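Local coordinates for separin (Saccharomyces cerevisiae, PDB 5U1T), which cleaves the SCC1 subunit of cohesin at the onset of anaphase, as a caspase-like cysteine protease held inactive by securin for most of the cell cycle, at residues I139-K144 against L180-V185; N933-M938 against S1040-L1045. One frame throughout, in Å; residues are numbered along the deposited sequence.

Interaction 1. Residues I139-K144 against L180-V185; sequences IILKRK and LSFFSV
Chi1 (-170°) puts CG of Leu141 anti to the backbone N, and chi2 (58°) then places CD1 by Val185 CG2 of helix 172-185, where Ser181 and Phe182 also receive the side chain. Its CD1 and CD2 methyls part there. CD1 lies 3.7 Å from Val185 CG2, the two side chains crossing obliquely, and 4.1 Å from Phe182 CE1. CD2 turns to Ser181, with Ser181 CB 4.0 Å from Leu141 CD2. The serine hydroxyl is engaged within its own helix, hydrogen-bonded to Ile178 O. Farther back along the side chain, Leu141 CB stands 4.0 Å from Phe182 CE1, and Ile140 CG2 reaches Phe182 CZ at 4.3 Å, both oblique to the ring. The motif is helix-helix packing in the N-terminal part of the all-helical region: one residue of the last turn of helix 129-142 fits among residues i, i+1 and i+4 of helix 172-185. The CA atoms of Leu141 and Phe182 are 7.2 Å apart. Just beyond, helix 129-142 ends in a Schellman motif, with Lys144 at positive phi (60°) and its N bonded to Leu141 O at 2.9 Å. An alanine in place of Leu141 would probably open a gap between the helices, leaving Val185 CG2 without its methyl partner and the Phe182 ring less restrained. Helix 146-158 covers the same contact through Val146, which touches Leu141 and Phe182, while the backbone of a chain of another protein packs on Leu141 and Ser181.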
ATOM      1  N   ILE A 139     -30.967  65.277  -5.385  1.00 59.50           N
ATOM      2  CA  ILE A 139     -32.348  64.987  -5.024  1.00 60.47           C
ATOM      3  C   ILE A 139     -32.777  65.814  -3.810  1.00 62.08           C
ATOM      4  O   ILE A 139     -33.834  66.451  -3.849  1.00 65.86           O
ATOM      5  CB  ILE A 139     -32.549  63.472  -4.755  1.00 61.44           C
ATOM      6  CG1 ILE A 139     -32.271  62.680  -6.034  1.00 61.03           C
ATOM      7  CG2 ILE A 139     -33.958  63.186  -4.281  1.00 55.64           C
ATOM      8  CD1 ILE A 139     -32.376  61.191  -5.881  1.00 57.66           C
ATOM      9  N   ILE A 140     -31.957  65.832  -2.755  1.00 59.74           N
ATOM     10  CA  ILE A 140     -32.265  66.609  -1.544  1.00 60.51           C
ATOM     11  C   ILE A 140     -32.465  68.074  -1.911  1.00 67.44           C
ATOM     12  O   ILE A 140     -33.333  68.785  -1.369  1.00 67.61           O
ATOM     13  CB  ILE A 140     -31.149  66.490  -0.483  1.00 63.28           C
ATOM     14  CG1 ILE A 140     -30.975  65.034  -0.050  1.00 60.06           C
ATOM     15  CG2 ILE A 140     -31.462  67.350   0.730  1.00 59.44           C
ATOM     16  CD1 ILE A 140     -29.820  64.804   0.887  1.00 58.78           C
ATOM     17  N   LEU A 141     -31.664  68.528  -2.861  1.00 64.91           N
ATOM     18  CA  LEU A 141     -31.809  69.876  -3.359  1.00 63.93           C
ATOM     19  C   LEU A 141     -33.131  70.074  -4.095  1.00 66.00           C
ATOM     20  O   LEU A 141     -33.890  70.968  -3.754  1.00 71.96           O
ATOM     21  CB  LEU A 141     -30.645  70.212  -4.273  1.00 69.82           C
ATOM     22  CG  LEU A 141     -30.619  71.684  -4.631  1.00 70.04           C
ATOM     23  CD1 LEU A 141     -30.529  72.502  -3.358  1.00 67.32           C
ATOM     24  CD2 LEU A 141     -29.437  71.929  -5.536  1.00 79.42           C
ATOM     25  N   LYS A 142     -33.419  69.244  -5.092  1.00 62.91           N
ATOM     26  CA  LYS A 142     -34.616  69.463  -5.895  1.00 58.05           C
ATOM     27  C   LYS A 142     -35.912  69.152  -5.152  1.00 64.10           C
ATOM     28  O   LYS A 142     -36.973  69.652  -5.526  1.00 65.46           O
ATOM     29  CB  LYS A 142     -34.554  68.655  -7.182  1.00 57.94           C
ATOM     30  CG  LYS A 142     -33.455  69.113  -8.103  1.00 66.52           C
ATOM     31  CD  LYS A 142     -33.458  70.625  -8.213  1.00 67.56           C
ATOM     32  CE  LYS A 142     -33.934  71.094  -9.574  1.00 72.14           C
ATOM     33  NZ  LYS A 142     -32.789  71.161 -10.562  1.00 83.42           N
ATOM     34  N   ARG A 143     -35.843  68.332  -4.106  1.00 66.68           N
ATOM     35  CA  ARG A 143     -37.011  68.114  -3.254  1.00 61.42           C
ATOM     36  C   ARG A 143     -37.143  69.217  -2.199  1.00 67.68           C
ATOM     37  O   ARG A 143     -38.116  69.242  -1.429  1.00 67.66           O
ATOM     38  CB  ARG A 143     -36.939  66.747  -2.581  1.00 63.40           C
ATOM     39  CG  ARG A 143     -37.017  65.572  -3.550  1.00 64.66           C
ATOM     40  CD  ARG A 143     -37.203  64.251  -2.825  1.00 60.79           C
ATOM     41  NE  ARG A 143     -38.601  63.939  -2.543  1.00 57.05           N
ATOM     42  CZ  ARG A 143     -39.051  62.708  -2.320  1.00 64.71           C
ATOM     43  NH1 ARG A 143     -38.204  61.684  -2.341  1.00 66.43           N
ATOM     44  NH2 ARG A 143     -40.337  62.500  -2.077  1.00 61.97           N
ATOM     45  N   LYS A 144     -36.168  70.127  -2.174  1.00 66.94           N
ATOM     46  CA  LYS A 144     -36.160  71.267  -1.250  1.00 70.31           C
ATOM     47  C   LYS A 144     -36.160  70.798   0.199  1.00 66.35           C
ATOM     48  O   LYS A 144     -36.808  71.394   1.060  1.00 69.35           O
ATOM     49  CB  LYS A 144     -37.358  72.200  -1.495  1.00 65.22           C
ATOM     50  CG  LYS A 144     -37.575  72.592  -2.944  1.00 70.94           C
ATOM     51  CD  LYS A 144     -38.059  74.029  -3.042  1.00 72.43           C
ATOM     52  CE  LYS A 144     -38.573  74.344  -4.435  1.00 81.65           C
ATOM     53  NZ  LYS A 144     -39.473  73.248  -4.908  1.00 85.94           N
ATOM     54  N   LEU A 180     -22.211  75.156  -3.567  1.00 78.06           N
ATOM     55  CA  LEU A 180     -22.603  76.517  -3.757  1.00 77.65           C
ATOM     56  C   LEU A 180     -24.090  76.598  -3.790  1.00 81.20           C
ATOM     57  O   LEU A 180     -24.678  77.499  -3.227  1.00 80.84           O
ATOM     58  CB  LEU A 180     -22.070  77.029  -5.073  1.00 85.24           C
ATOM     59  CG  LEU A 180     -22.569  78.429  -5.386  1.00 89.13           C
ATOM     60  CD1 LEU A 180     -21.801  79.401  -4.520  1.00 88.63           C
ATOM     61  CD2 LEU A 180     -22.389  78.750  -6.855  1.00 83.72           C
ATOM     62  N   SER A 181     -24.718  75.632  -4.433  1.00 74.49           N
ATOM     63  CA  SER A 181     -26.157  75.652  -4.519  1.00 78.93           C
ATOM     64  C   SER A 181     -26.808  75.382  -3.169  1.00 78.50           C
ATOM     65  O   SER A 181     -27.879  75.869  -2.897  1.00 79.29           O
ATOM     66  CB  SER A 181     -26.652  74.744  -5.624  1.00 69.83           C
ATOM     67  OG  SER A 181     -27.029  73.513  -5.095  1.00 80.10           O
ATOM     68  N   PHE A 182     -26.166  74.602  -2.324  1.00 73.38           N
ATOM     69  CA  PHE A 182     -26.693  74.378  -1.000  1.00 76.32           C
ATOM     70  C   PHE A 182     -26.532  75.664  -0.216  1.00 78.54           C
ATOM     71  O   PHE A 182     -27.407  76.067   0.522  1.00 77.81           O
ATOM     72  CB  PHE A 182     -25.968  73.230  -0.323  1.00 79.09           C
ATOM     73  CG  PHE A 182     -26.689  71.931  -0.430  1.00 74.74           C
ATOM     74  CD1 PHE A 182     -26.889  71.342  -1.653  1.00 75.17           C
ATOM     75  CD2 PHE A 182     -27.192  71.321   0.683  1.00 74.48           C
ATOM     76  CE1 PHE A 182     -27.568  70.163  -1.768  1.00 74.44           C
ATOM     77  CE2 PHE A 182     -27.871  70.135   0.579  1.00 72.65           C
ATOM     78  CZ  PHE A 182     -28.057  69.555  -0.646  1.00 71.71           C
ATOM     79  N   PHE A 183     -25.398  76.312  -0.393  1.00 83.77           N
ATOM     80  CA  PHE A 183     -25.109  77.553   0.279  1.00 84.97           C
ATOM     81  C   PHE A 183     -26.165  78.540  -0.091  1.00 84.09           C
ATOM     82  O   PHE A 183     -26.653  79.280   0.731  1.00 82.46           O
ATOM     83  CB  PHE A 183     -23.768  78.057  -0.191  1.00 86.48           C
ATOM     84  CG  PHE A 183     -23.558  79.513   0.022  1.00 90.03           C
ATOM     85  CD1 PHE A 183     -23.286  80.006   1.276  1.00 88.67           C
ATOM     86  CD2 PHE A 183     -23.586  80.381  -1.041  1.00 89.44           C
ATOM     87  CE1 PHE A 183     -23.068  81.346   1.466  1.00 89.31           C
ATOM     88  CE2 PHE A 183     -23.374  81.722  -0.861  1.00 87.28           C
ATOM     89  CZ  PHE A 183     -23.113  82.203   0.396  1.00 88.79           C
ATOM     90  N   SER A 184     -26.523  78.537  -1.354  1.00 84.97           N
ATOM     91  CA  SER A 184     -27.562  79.439  -1.828  1.00 80.60           C
ATOM     92  C   SER A 184     -28.908  79.232  -1.120  1.00 82.76           C
ATOM     93  O   SER A 184     -29.463  80.181  -0.554  1.00 87.72           O
ATOM     94  CB  SER A 184     -27.743  79.283  -3.339  1.00 75.51           C
ATOM     95  OG  SER A 184     -29.024  79.758  -3.721  1.00 74.57           O
ATOM     96  N   VAL A 185     -29.431  78.004  -1.138  1.00 79.51           N
ATOM     97  CA  VAL A 185     -30.810  77.771  -0.692  1.00 75.47           C
ATOM     98  C   VAL A 185     -30.985  77.636   0.817  1.00 75.08           C
ATOM     99  O   VAL A 185     -32.102  77.760   1.311  1.00 74.05           O
ATOM    100  CB  VAL A 185     -31.412  76.500  -1.323  1.00 71.99           C
ATOM    101  CG1 VAL A 185     -31.566  76.658  -2.817  1.00 68.69           C
ATOM    102  CG2 VAL A 185     -30.562  75.304  -0.989  1.00 78.16           C
TER

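Interaction 2. Residues N933-M938 against S1040-L1045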
ATOM      1  N   ASN A 933      20.859 -18.787 -15.632  1.00 58.87           N
ATOM      2  CA  ASN A 933      20.411 -18.894 -16.997  1.00 58.25           C
ATOM      3  C   ASN A 933      21.538 -19.336 -17.913  1.00 62.00           C
ATOM      4  O   ASN A 933      21.320 -20.107 -18.839  1.00 60.53           O
ATOM      5  CB  ASN A 933      19.842 -17.566 -17.463  1.00 54.17           C
ATOM      6  CG  ASN A 933      18.421 -17.369 -17.017  1.00 57.50           C
ATOM      7  OD1 ASN A 933      17.892 -18.161 -16.232  1.00 57.10           O
ATOM      8  ND2 ASN A 933      17.785 -16.314 -17.513  1.00 57.36           N
ATOM      9  N   ARG A 934      22.737 -18.826 -17.650  1.00 60.19           N
ATOM     10  CA  ARG A 934      23.898 -19.113 -18.481  1.00 62.05           C
ATOM     11  C   ARG A 934      24.213 -20.602 -18.441  1.00 61.05           C
ATOM     12  O   ARG A 934      24.375 -21.235 -19.483  1.00 59.46           O
ATOM     13  CB  ARG A 934      25.095 -18.285 -18.018  1.00 59.27           C
ATOM     14  CG  ARG A 934      26.388 -18.598 -18.726  1.00 59.20           C
ATOM     15  CD  ARG A 934      27.413 -17.526 -18.443  1.00 55.48           C
ATOM     16  NE  ARG A 934      26.929 -16.249 -18.937  1.00 67.14           N
ATOM     17  CZ  ARG A 934      27.195 -15.074 -18.370  1.00 70.27           C
ATOM     18  NH1 ARG A 934      26.698 -13.951 -18.884  1.00 66.16           N
ATOM     19  NH2 ARG A 934      27.960 -15.028 -17.281  1.00 73.63           N
ATOM     20  N   VAL A 935      24.269 -21.147 -17.226  1.00 59.39           N
ATOM     21  CA  VAL A 935      24.419 -22.580 -16.999  1.00 60.29           C
ATOM     22  C   VAL A 935      23.463 -23.381 -17.863  1.00 60.55           C
ATOM     23  O   VAL A 935      23.896 -24.232 -18.616  1.00 60.83           O
ATOM     24  CB  VAL A 935      24.197 -22.955 -15.520  1.00 55.75           C
ATOM     25  CG1 VAL A 935      23.953 -24.449 -15.380  1.00 58.96           C
ATOM     26  CG2 VAL A 935      25.388 -22.523 -14.679  1.00 56.10           C
ATOM     27  N   HIS A 936      22.170 -23.103 -17.778  1.00 59.75           N
ATOM     28  CA  HIS A 936      21.206 -23.844 -18.589  1.00 62.96           C
ATOM     29  C   HIS A 936      21.410 -23.613 -20.091  1.00 58.44           C
ATOM     30  O   HIS A 936      21.267 -24.530 -20.895  1.00 64.26           O
ATOM     31  CB  HIS A 936      19.771 -23.489 -18.181  1.00 59.47           C
ATOM     32  CG  HIS A 936      19.438 -23.885 -16.775  1.00 64.96           C
ATOM     33  ND1 HIS A 936      19.043 -25.161 -16.434  1.00 64.40           N
ATOM     34  CD2 HIS A 936      19.465 -23.178 -15.618  1.00 61.83           C
ATOM     35  CE1 HIS A 936      18.828 -25.220 -15.131  1.00 65.87           C
ATOM     36  NE2 HIS A 936      19.087 -24.034 -14.612  1.00 66.27           N
ATOM     37  N   ASN A 937      21.769 -22.400 -20.473  1.00 58.58           N
ATOM     38  CA  ASN A 937      21.997 -22.122 -21.878  1.00 60.84           C
ATOM     39  C   ASN A 937      23.239 -22.843 -22.379  1.00 61.62           C
ATOM     40  O   ASN A 937      23.295 -23.320 -23.517  1.00 56.88           O
ATOM     41  CB  ASN A 937      22.134 -20.621 -22.112  1.00 65.42           C
ATOM     42  CG  ASN A 937      20.806 -19.923 -22.139  1.00 62.19           C
ATOM     43  OD1 ASN A 937      19.792 -20.517 -22.502  1.00 61.66           O
ATOM     44  ND2 ASN A 937      20.799 -18.651 -21.757  1.00 56.26           N
ATOM     45  N   MET A 938      24.236 -22.890 -21.507  1.00 58.32           N
ATOM     46  CA  MET A 938      25.483 -23.555 -21.785  1.00 56.02           C
ATOM     47  C   MET A 938      25.224 -25.062 -21.936  1.00 64.32           C
ATOM     48  O   MET A 938      25.719 -25.708 -22.861  1.00 65.62           O
ATOM     49  CB  MET A 938      26.469 -23.258 -20.662  1.00 64.99           C
ATOM     50  CG  MET A 938      27.833 -23.884 -20.800  1.00 67.97           C
ATOM     51  SD  MET A 938      28.922 -23.194 -19.514  1.00 89.78           S
ATOM     52  CE  MET A 938      30.447 -24.165 -19.692  1.00 73.18           C
ATOM     53  N   SER A1040      18.034 -28.705  -7.130  1.00 61.17           N
ATOM     54  CA  SER A1040      17.820 -30.063  -7.563  1.00 57.83           C
ATOM     55  C   SER A1040      18.384 -30.292  -8.971  1.00 60.41           C
ATOM     56  O   SER A1040      19.157 -31.240  -9.208  1.00 66.82           O
ATOM     57  CB  SER A1040      16.326 -30.360  -7.497  1.00 56.86           C
ATOM     58  OG  SER A1040      15.970 -31.493  -8.257  1.00 72.02           O
ATOM     59  N   LYS A1041      18.005 -29.413  -9.893  1.00 57.07           N
ATOM     60  CA  LYS A1041      18.454 -29.460 -11.273  1.00 56.35           C
ATOM     61  C   LYS A1041      19.951 -29.196 -11.424  1.00 57.38           C
ATOM     62  O   LYS A1041      20.606 -29.804 -12.259  1.00 58.22           O
ATOM     63  CB  LYS A1041      17.665 -28.452 -12.102  1.00 55.24           C
ATOM     64  CG  LYS A1041      16.190 -28.764 -12.150  1.00 58.29           C
ATOM     65  CD  LYS A1041      15.505 -28.031 -13.281  1.00 63.41           C
ATOM     66  CE  LYS A1041      15.979 -26.586 -13.363  1.00 65.87           C
ATOM     67  NZ  LYS A1041      15.799 -26.024 -14.748  1.00 75.87           N
ATOM     68  N   ILE A1042      20.488 -28.323 -10.607  1.00 58.83           N
ATOM     69  CA  ILE A1042      21.900 -28.050 -10.652  1.00 61.75           C
ATOM     70  C   ILE A1042      22.674 -29.251 -10.144  1.00 60.06           C
ATOM     71  O   ILE A1042      23.760 -29.519 -10.580  1.00 58.82           O
ATOM     72  CB  ILE A1042      22.241 -26.814  -9.824  1.00 58.89           C
ATOM     73  CG1 ILE A1042      21.748 -25.578 -10.532  1.00 60.39           C
ATOM     74  CG2 ILE A1042      23.734 -26.663  -9.655  1.00 60.45           C
ATOM     75  CD1 ILE A1042      22.338 -25.427 -11.896  1.00 56.82           C
ATOM     76  N   SER A1043      22.095 -29.983  -9.220  1.00 59.96           N
ATOM     77  CA  SER A1043      22.747 -31.142  -8.688  1.00 59.37           C
ATOM     78  C   SER A1043      22.780 -32.235  -9.708  1.00 61.53           C
ATOM     79  O   SER A1043      23.769 -32.891  -9.866  1.00 59.97           O
ATOM     80  CB  SER A1043      22.039 -31.617  -7.439  1.00 61.93           C
ATOM     81  OG  SER A1043      20.934 -32.420  -7.756  1.00 72.12           O
ATOM     82  N   SER A1044      21.684 -32.425 -10.409  1.00 58.00           N
ATOM     83  CA  SER A1044      21.606 -33.483 -11.390  1.00 62.56           C
ATOM     84  C   SER A1044      22.439 -33.191 -12.609  1.00 58.24           C
ATOM     85  O   SER A1044      22.966 -34.063 -13.246  1.00 63.91           O
ATOM     86  CB  SER A1044      20.165 -33.759 -11.758  1.00 55.78           C
ATOM     87  OG  SER A1044      19.467 -32.564 -11.933  1.00 66.55           O
ATOM     88  N   LEU A1045      22.509 -31.935 -12.940  1.00 55.73           N
ATOM     89  CA  LEU A1045      23.334 -31.450 -14.042  1.00 57.37           C
ATOM     90  C   LEU A1045      24.796 -31.625 -13.690  1.00 55.38           C
ATOM     91  O   LEU A1045      25.648 -31.805 -14.540  1.00 59.01           O
ATOM     92  CB  LEU A1045      23.035 -29.969 -14.302  1.00 58.21           C
ATOM     93  CG  LEU A1045      22.925 -29.360 -15.690  1.00 62.63           C
ATOM     94  CD1 LEU A1045      21.860 -30.065 -16.515  1.00 67.75           C
ATOM     95  CD2 LEU A1045      22.599 -27.884 -15.556  1.00 63.37           C
TER
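Segments 933-938 and 1040-1045, of helices 927-946 and 1036-1054, run in broadly the same direction, their N-to-C axes 41° apart and 11.9 Å from each other at closest approach, with Val935 and Ile1042 the nearest pair of CA atoms. Side chains alone bridge that spacing and pack the two helices together. Val935 sets CG1 anti to its backbone N (chi1 163°), and this methyl meets two residues of the other helix: Leu1045 CD2 at 3.7 Å, the side chains sliding past each other in opposite directions, and Ile1042 CD1 at 4.0 Å, where they cross at a slant. One turn apart on their helix, Ile1042 and Leu1045 thus share a single branch of the valine. The polar half of the contact lies beside it. The side chains of His936 and Lys1041 cross at about a right angle, and Lys1041 NZ comes to 3.2 Å from His936 CE1, oblique to the ring; the bend of the lysine chain at chi3 (-43°) places CE, which itself stands 3.6 Å from CE1. This is proximity, not a bond: the imidazole uses NE2 in a hydrogen bond to Glu1038 OE2, and Lys1041 NZ forms a long, weak ion pair with OE1 of the same carboxylate. Glu1038 therefore serves both groups and would be expected to moderate the charge gathered there. Helix 1012-1028 covers the apolar side, where Met1022 and Leu1025 pack on Val935; Leu1029, in the loop after that helix, also packs on Val935, and Ile1142, between strands 1132-1139 and 1146-1152, touches Leu1045 and Ser1044.

Interaction 1 closes before interaction 2 opens, so the two come in series along the chain. Their centres are 112 Å apart, their nearest atoms about 93 Å, and they lie on opposite sides of the chain's centre; no helix is common to both. Interaction 1 joins helices 129-142 and 172-185 near the N-terminal end of the helical region, with another protein's chain against it. Interaction 2 joins helices 927-946 and 1036-1054; between these two helices the chain passes through strand 960-962, which pairs with strand 1157-1163 in a mixed sheet. Both are helix-helix packing away from the probable catalytic cysteine, at widely separated places in an elongated molecule.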